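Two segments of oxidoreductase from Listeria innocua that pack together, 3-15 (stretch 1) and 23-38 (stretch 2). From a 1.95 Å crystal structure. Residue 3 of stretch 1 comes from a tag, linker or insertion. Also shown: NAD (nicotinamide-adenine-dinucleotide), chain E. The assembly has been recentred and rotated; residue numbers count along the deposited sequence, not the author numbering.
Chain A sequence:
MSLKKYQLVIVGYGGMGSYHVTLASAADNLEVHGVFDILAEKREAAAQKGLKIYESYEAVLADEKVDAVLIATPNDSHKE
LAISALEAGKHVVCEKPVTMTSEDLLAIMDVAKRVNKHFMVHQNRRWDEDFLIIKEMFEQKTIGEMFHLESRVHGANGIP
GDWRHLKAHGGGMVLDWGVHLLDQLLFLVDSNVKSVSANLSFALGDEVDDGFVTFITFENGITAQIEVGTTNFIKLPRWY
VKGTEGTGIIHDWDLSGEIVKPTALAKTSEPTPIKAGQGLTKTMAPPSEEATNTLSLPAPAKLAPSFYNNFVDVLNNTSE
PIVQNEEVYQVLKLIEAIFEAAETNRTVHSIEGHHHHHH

Stretch 1 3-15: LKKYQLVIVGYGG
Stretch 2 23-38: LASAADNLEVHGVFDI

A beta bulge interrupts the pairing of two parallel strands, 6-11 and 30-36. Leu-8 pairs with Val-32, but Val-9 pairs with Gly-34, so the register shifts by one at His-33. His-33 leaves extended geometry (phi/psi -76/-31), and Gly-34 follows at 168/-169. Here the CB of His-33 points toward stretch 1. His-33 has chi1 t, and its ND1 donates a 2.8 Å hydrogen bond to Gln-7 OE1 at the ring edge. Gln-7 is m, m, and Gln-7 NE2 donates a hydrogen bond to Lys-5 O at 2.9 Å.

The strand axes run at 43° and approach to 4.4 Å. Before the bulge, Tyr-6 pairs with Leu-30 and Gln-7 with Glu-31; after it, Ile-10 pairs with Val-35 and Val-11 with Phe-36. Backbone N-H to carbonyl O hydrogen bonds form the ladder. It starts with Tyr-6 N to Asn-29 O, 3.2 Å. Glu-31 N to Tyr-6 O and Leu-8 N to Glu-31 O are both 2.9 Å. His-33 N to Leu-8 O is 2.8 Å. The next strand-1 donor, Ile-10 N, reaches Gly-34 O at 2.9 Å, so the ladder absorbs the extra residue. Phe-36 N to Ile-10 O is 2.8 Å, and Gly-12 N to Phe-36 O is 2.9 Å.

Tyr-6 (m), Leu-8 (t, p), Ile-10 (m, m), Leu-30 (t, p), Val-32 (t) and Val-35 (t) share one sheet face. Most are buried from water, and their apolar side chains make van der Waals contacts. Leu-8 CD2 lies 3.7 Å from Ala-24 CB, joining the helix to this apolar layer. Ile-10 CG1 meets Val-32 CG1 at 4.0 Å. On the other face, Val-11 CG1 (t) meets the Phe-36 ring edge at CD2, 4.2 Å.

Past the strands, Gly-12 adopts 106/91, a conformation that calls for glycine. Asp-37 (chi1 t) accepts Tyr-13 N at OD2, 2.7 Å. The same OD2 accepts NAD O3B at 2.8 Å, while Asp-37 OD1 accepts NAD O2B at 2.8 Å. Gly-15 N donates to NAD O1A at 3.0 Å.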

# COMPACT_ATOMS: atom_id res chain seq x y z
N LEU A 3 -50.19 -20.95 5.78
CA LEU A 3 -48.97 -20.19 6.21
C LEU A 3 -47.70 -21.05 6.05
O LEU A 3 -47.45 -21.97 6.84
CB LEU A 3 -49.14 -19.66 7.64
CG LEU A 3 -48.25 -18.50 8.10
CD1 LEU A 3 -49.07 -17.40 8.75
CD2 LEU A 3 -47.14 -19.00 9.03
N LYS A 4 -46.91 -20.71 5.03
CA LYS A 4 -45.83 -21.56 4.50
C LYS A 4 -44.40 -21.23 4.99
O LYS A 4 -43.50 -21.01 4.16
CB LYS A 4 -45.85 -21.49 2.97
CG LYS A 4 -47.05 -22.11 2.29
CD LYS A 4 -46.69 -22.54 0.86
CE LYS A 4 -46.10 -21.38 0.05
NZ LYS A 4 -45.67 -21.77 -1.33
N LYS A 5 -44.18 -21.23 6.30
CA LYS A 5 -42.89 -20.81 6.85
C LYS A 5 -41.85 -21.92 6.90
O LYS A 5 -42.09 -22.98 7.48
CB LYS A 5 -43.08 -20.21 8.25
CG LYS A 5 -43.37 -18.72 8.25
CD LYS A 5 -43.13 -18.11 9.62
CE LYS A 5 -42.95 -16.60 9.56
NZ LYS A 5 -44.17 -15.90 9.05
N TYR A 6 -40.69 -21.68 6.29
CA TYR A 6 -39.55 -22.59 6.40
C TYR A 6 -38.99 -22.60 7.81
O TYR A 6 -38.84 -21.55 8.42
CB TYR A 6 -38.44 -22.18 5.45
CG TYR A 6 -38.76 -22.41 4.00
CD1 TYR A 6 -38.67 -23.68 3.44
CD2 TYR A 6 -39.15 -21.35 3.19
CE1 TYR A 6 -38.95 -23.89 2.09
CE2 TYR A 6 -39.43 -21.55 1.83
CZ TYR A 6 -39.33 -22.83 1.30
OH TYR A 6 -39.61 -23.03 -0.04
N GLN A 7 -38.68 -23.79 8.31
CA GLN A 7 -38.16 -23.96 9.65
C GLN A 7 -36.66 -24.16 9.60
O GLN A 7 -36.18 -25.12 8.97
CB GLN A 7 -38.83 -25.17 10.30
CG GLN A 7 -40.36 -25.12 10.26
CD GLN A 7 -40.92 -23.94 11.02
OE1 GLN A 7 -40.63 -23.75 12.20
NE2 GLN A 7 -41.73 -23.13 10.33
N LEU A 8 -35.94 -23.27 10.26
CA LEU A 8 -34.48 -23.28 10.31
C LEU A 8 -34.01 -23.69 11.70
O LEU A 8 -34.53 -23.19 12.69
CB LEU A 8 -33.94 -21.87 10.01
CG LEU A 8 -32.42 -21.69 10.06
CD1 LEU A 8 -31.83 -22.10 8.71
CD2 LEU A 8 -32.08 -20.26 10.37
N VAL A 9 -33.04 -24.59 11.77
CA VAL A 9 -32.39 -24.89 13.05
C VAL A 9 -30.98 -24.29 13.09
O VAL A 9 -30.21 -24.42 12.13
CB VAL A 9 -32.38 -26.41 13.38
CG1 VAL A 9 -31.47 -26.73 14.58
CG2 VAL A 9 -33.82 -26.90 13.64
N ILE A 10 -30.68 -23.60 14.19
CA ILE A 10 -29.36 -23.03 14.45
C ILE A 10 -28.44 -24.10 15.01
O ILE A 10 -28.72 -24.69 16.06
CB ILE A 10 -29.44 -21.82 15.44
CG1 ILE A 10 -30.37 -20.71 14.91
CG2 ILE A 10 -28.04 -21.29 15.82
CD1 ILE A 10 -29.97 -20.12 13.60
N VAL A 11 -27.34 -24.37 14.30
CA VAL A 11 -26.33 -25.34 14.74
C VAL A 11 -25.05 -24.58 15.09
O VAL A 11 -24.33 -24.09 14.21
CB VAL A 11 -26.02 -26.39 13.64
CG1 VAL A 11 -25.05 -27.43 14.16
CG2 VAL A 11 -27.31 -27.04 13.15
N GLY A 12 -24.76 -24.50 16.38
CA GLY A 12 -23.66 -23.69 16.86
C GLY A 12 -24.25 -22.45 17.50
O GLY A 12 -24.48 -21.44 16.83
N TYR A 13 -24.52 -22.52 18.80
CA TYR A 13 -25.12 -21.40 19.50
C TYR A 13 -24.06 -20.54 20.20
O TYR A 13 -24.06 -20.37 21.43
CB TYR A 13 -26.20 -21.89 20.46
CG TYR A 13 -27.11 -20.79 20.96
CD1 TYR A 13 -28.04 -20.20 20.12
CD2 TYR A 13 -27.04 -20.35 22.29
CE1 TYR A 13 -28.88 -19.19 20.58
CE2 TYR A 13 -27.85 -19.34 22.75
CZ TYR A 13 -28.78 -18.77 21.90
OH TYR A 13 -29.59 -17.77 22.37
N GLY A 14 -23.14 -19.99 19.41
CA GLY A 14 -22.11 -19.13 19.96
C GLY A 14 -22.44 -17.69 19.65
O GLY A 14 -23.61 -17.34 19.53
N GLY A 15 -21.40 -16.86 19.52
CA GLY A 15 -21.57 -15.44 19.21
C GLY A 15 -22.45 -15.15 18.00
O GLY A 15 -23.45 -14.43 18.10
N LEU A 23 -31.45 -12.49 13.09
CA LEU A 23 -31.39 -12.31 11.63
C LEU A 23 -32.42 -13.11 10.86
O LEU A 23 -33.13 -12.55 10.01
CB LEU A 23 -29.99 -12.64 11.09
CG LEU A 23 -28.85 -11.66 11.34
CD1 LEU A 23 -27.53 -12.21 10.78
CD2 LEU A 23 -29.17 -10.30 10.73
N ALA A 24 -32.51 -14.41 11.13
CA ALA A 24 -33.44 -15.29 10.41
C ALA A 24 -34.92 -14.95 10.72
O ALA A 24 -35.77 -15.02 9.83
CB ALA A 24 -33.15 -16.75 10.72
N SER A 25 -35.20 -14.57 11.96
CA SER A 25 -36.55 -14.15 12.39
C SER A 25 -37.08 -12.90 11.68
O SER A 25 -38.29 -12.73 11.56
CB SER A 25 -36.58 -13.90 13.89
OG SER A 25 -36.33 -15.10 14.60
N ALA A 26 -36.17 -12.04 11.22
CA ALA A 26 -36.54 -10.81 10.52
C ALA A 26 -36.97 -11.07 9.08
O ALA A 26 -37.53 -10.18 8.43
CB ALA A 26 -35.38 -9.81 10.56
N ALA A 27 -36.72 -12.27 8.57
CA ALA A 27 -37.12 -12.63 7.21
C ALA A 27 -38.62 -12.92 7.17
O ALA A 27 -39.21 -13.24 8.19
CB ALA A 27 -36.34 -13.83 6.72
N ASP A 28 -39.22 -12.80 5.99
CA ASP A 28 -40.68 -12.93 5.83
C ASP A 28 -41.22 -14.32 6.14
O ASP A 28 -42.04 -14.48 7.04
CB ASP A 28 -41.14 -12.47 4.45
CG ASP A 28 -40.92 -10.99 4.22
OD1 ASP A 28 -40.98 -10.23 5.22
OD2 ASP A 28 -40.69 -10.59 3.06
N ASN A 29 -40.75 -15.33 5.41
CA ASN A 29 -41.31 -16.68 5.55
C ASN A 29 -40.30 -17.72 6.01
O ASN A 29 -40.07 -18.74 5.34
CB ASN A 29 -41.97 -17.12 4.24
CG ASN A 29 -43.21 -16.32 3.93
OD1 ASN A 29 -44.15 -16.28 4.73
ND2 ASN A 29 -43.23 -15.69 2.76
N LEU A 30 -39.70 -17.45 7.16
CA LEU A 30 -38.67 -18.29 7.73
C LEU A 30 -38.72 -18.05 9.21
O LEU A 30 -38.80 -16.91 9.65
CB LEU A 30 -37.31 -17.85 7.19
CG LEU A 30 -36.05 -18.56 7.70
CD1 LEU A 30 -35.80 -19.86 6.93
CD2 LEU A 30 -34.90 -17.63 7.52
N GLU A 31 -38.67 -19.11 10.00
CA GLU A 31 -38.55 -18.93 11.44
C GLU A 31 -37.51 -19.87 12.03
O GLU A 31 -37.09 -20.83 11.37
CB GLU A 31 -39.92 -19.07 12.12
CG GLU A 31 -40.44 -20.47 12.23
CD GLU A 31 -41.74 -20.55 13.02
OE1 GLU A 31 -42.81 -20.17 12.46
OE2 GLU A 31 -41.70 -20.99 14.19
N VAL A 32 -37.09 -19.58 13.26
CA VAL A 32 -36.14 -20.42 13.96
C VAL A 32 -36.93 -21.50 14.68
O VAL A 32 -37.67 -21.22 15.63
CB VAL A 32 -35.28 -19.63 14.98
CG1 VAL A 32 -34.30 -20.56 15.66
CG2 VAL A 32 -34.54 -18.48 14.29
N HIS A 33 -36.78 -22.73 14.21
CA HIS A 33 -37.47 -23.88 14.80
C HIS A 33 -36.82 -24.30 16.10
O HIS A 33 -37.48 -24.81 17.00
CB HIS A 33 -37.45 -25.04 13.82
CG HIS A 33 -38.48 -26.09 14.11
ND1 HIS A 33 -39.80 -25.95 13.75
CD2 HIS A 33 -38.38 -27.30 14.71
CE1 HIS A 33 -40.47 -27.03 14.12
NE2 HIS A 33 -39.63 -27.86 14.71
N GLY A 34 -35.51 -24.08 16.19
CA GLY A 34 -34.76 -24.48 17.36
C GLY A 34 -33.25 -24.43 17.21
O GLY A 34 -32.72 -23.89 16.23
N VAL A 35 -32.56 -25.00 18.19
CA VAL A 35 -31.13 -24.83 18.36
C VAL A 35 -30.45 -26.15 18.74
O VAL A 35 -30.94 -26.89 19.59
CB VAL A 35 -30.83 -23.78 19.48
CG1 VAL A 35 -29.36 -23.79 19.87
CG2 VAL A 35 -31.25 -22.38 19.06
N PHE A 36 -29.31 -26.44 18.11
CA PHE A 36 -28.38 -27.43 18.64
C PHE A 36 -27.00 -26.83 18.88
O PHE A 36 -26.48 -26.07 18.05
CB PHE A 36 -28.26 -28.66 17.72
CG PHE A 36 -27.24 -29.66 18.20
CD1 PHE A 36 -27.47 -30.40 19.36
CD2 PHE A 36 -26.03 -29.81 17.53
CE1 PHE A 36 -26.51 -31.29 19.83
CE2 PHE A 36 -25.08 -30.71 17.99
CZ PHE A 36 -25.32 -31.45 19.14
N ASP A 37 -26.40 -27.20 20.01
CA ASP A 37 -24.99 -26.94 20.25
C ASP A 37 -24.38 -28.18 20.89
O ASP A 37 -25.07 -28.93 21.58
CB ASP A 37 -24.79 -25.70 21.14
CG ASP A 37 -23.37 -25.15 21.08
OD1 ASP A 37 -22.45 -25.78 21.64
OD2 ASP A 37 -23.18 -24.05 20.51
N ILE A 38 -23.09 -28.40 20.64
CA ILE A 38 -22.40 -29.57 21.20
C ILE A 38 -22.19 -29.46 22.72
O ILE A 38 -22.14 -30.47 23.42
CB ILE A 38 -21.08 -29.86 20.43
CG1 ILE A 38 -20.65 -31.31 20.62
CG2 ILE A 38 -20.00 -28.84 20.77
CD1 ILE A 38 -19.65 -31.81 19.60
PA NAD E . -18.13 -19.22 18.86
O1A NAD E . -18.58 -18.01 19.57
O2A NAD E . -16.95 -19.87 19.46
O5B NAD E . -19.34 -20.27 18.72
C5B NAD E . -19.24 -21.50 18.05
C4B NAD E . -20.25 -22.45 18.69
O4B NAD E . -20.31 -23.68 17.99
C3B NAD E . -19.85 -22.78 20.13
O3B NAD E . -20.94 -22.51 20.98
C2B NAD E . -19.53 -24.26 20.09
O2B NAD E . -19.86 -24.92 21.29
C1B NAD E . -20.36 -24.74 18.92
N9A NAD E . -19.85 -25.97 18.30
C8A NAD E . -18.53 -26.33 18.12
N7A NAD E . -18.50 -27.53 17.49
C5A NAD E . -19.78 -27.94 17.28
C6A NAD E . -20.32 -29.08 16.69
N6A NAD E . -19.51 -29.93 16.06
N1A NAD E . -21.70 -29.21 16.61
C2A NAD E . -22.53 -28.24 17.11
N3A NAD E . -21.99 -27.11 17.69
C4A NAD E . -20.63 -26.96 17.78
O3 NAD E . -17.81 -18.84 17.32
PN NAD E . -18.45 -17.61 16.53
O1N NAD E . -17.61 -16.40 16.72
O2N NAD E . -19.91 -17.54 16.77
O5D NAD E . -18.21 -18.06 14.98
C5D NAD E . -18.76 -19.24 14.44
C4D NAD E . -18.75 -19.15 12.89
O4D NAD E . -19.34 -17.93 12.48
C3D NAD E . -17.35 -19.15 12.30
O3D NAD E . -17.38 -19.80 11.04
C2D NAD E . -17.04 -17.69 12.06
O2D NAD E . -16.18 -17.55 10.94
C1D NAD E . -18.42 -17.12 11.76
N1N NAD E . -18.60 -15.68 12.06
C2N NAD E . -19.05 -14.89 11.03
C3N NAD E . -19.26 -13.53 11.20
C7N NAD E . -19.96 -12.78 10.10
O7N NAD E . -20.01 -11.37 10.16
N7N NAD E . -20.55 -13.44 9.10
C4N NAD E . -19.05 -12.95 12.46
C5N NAD E . -18.62 -13.75 13.51
C6N NAD E . -18.40 -15.12 13.30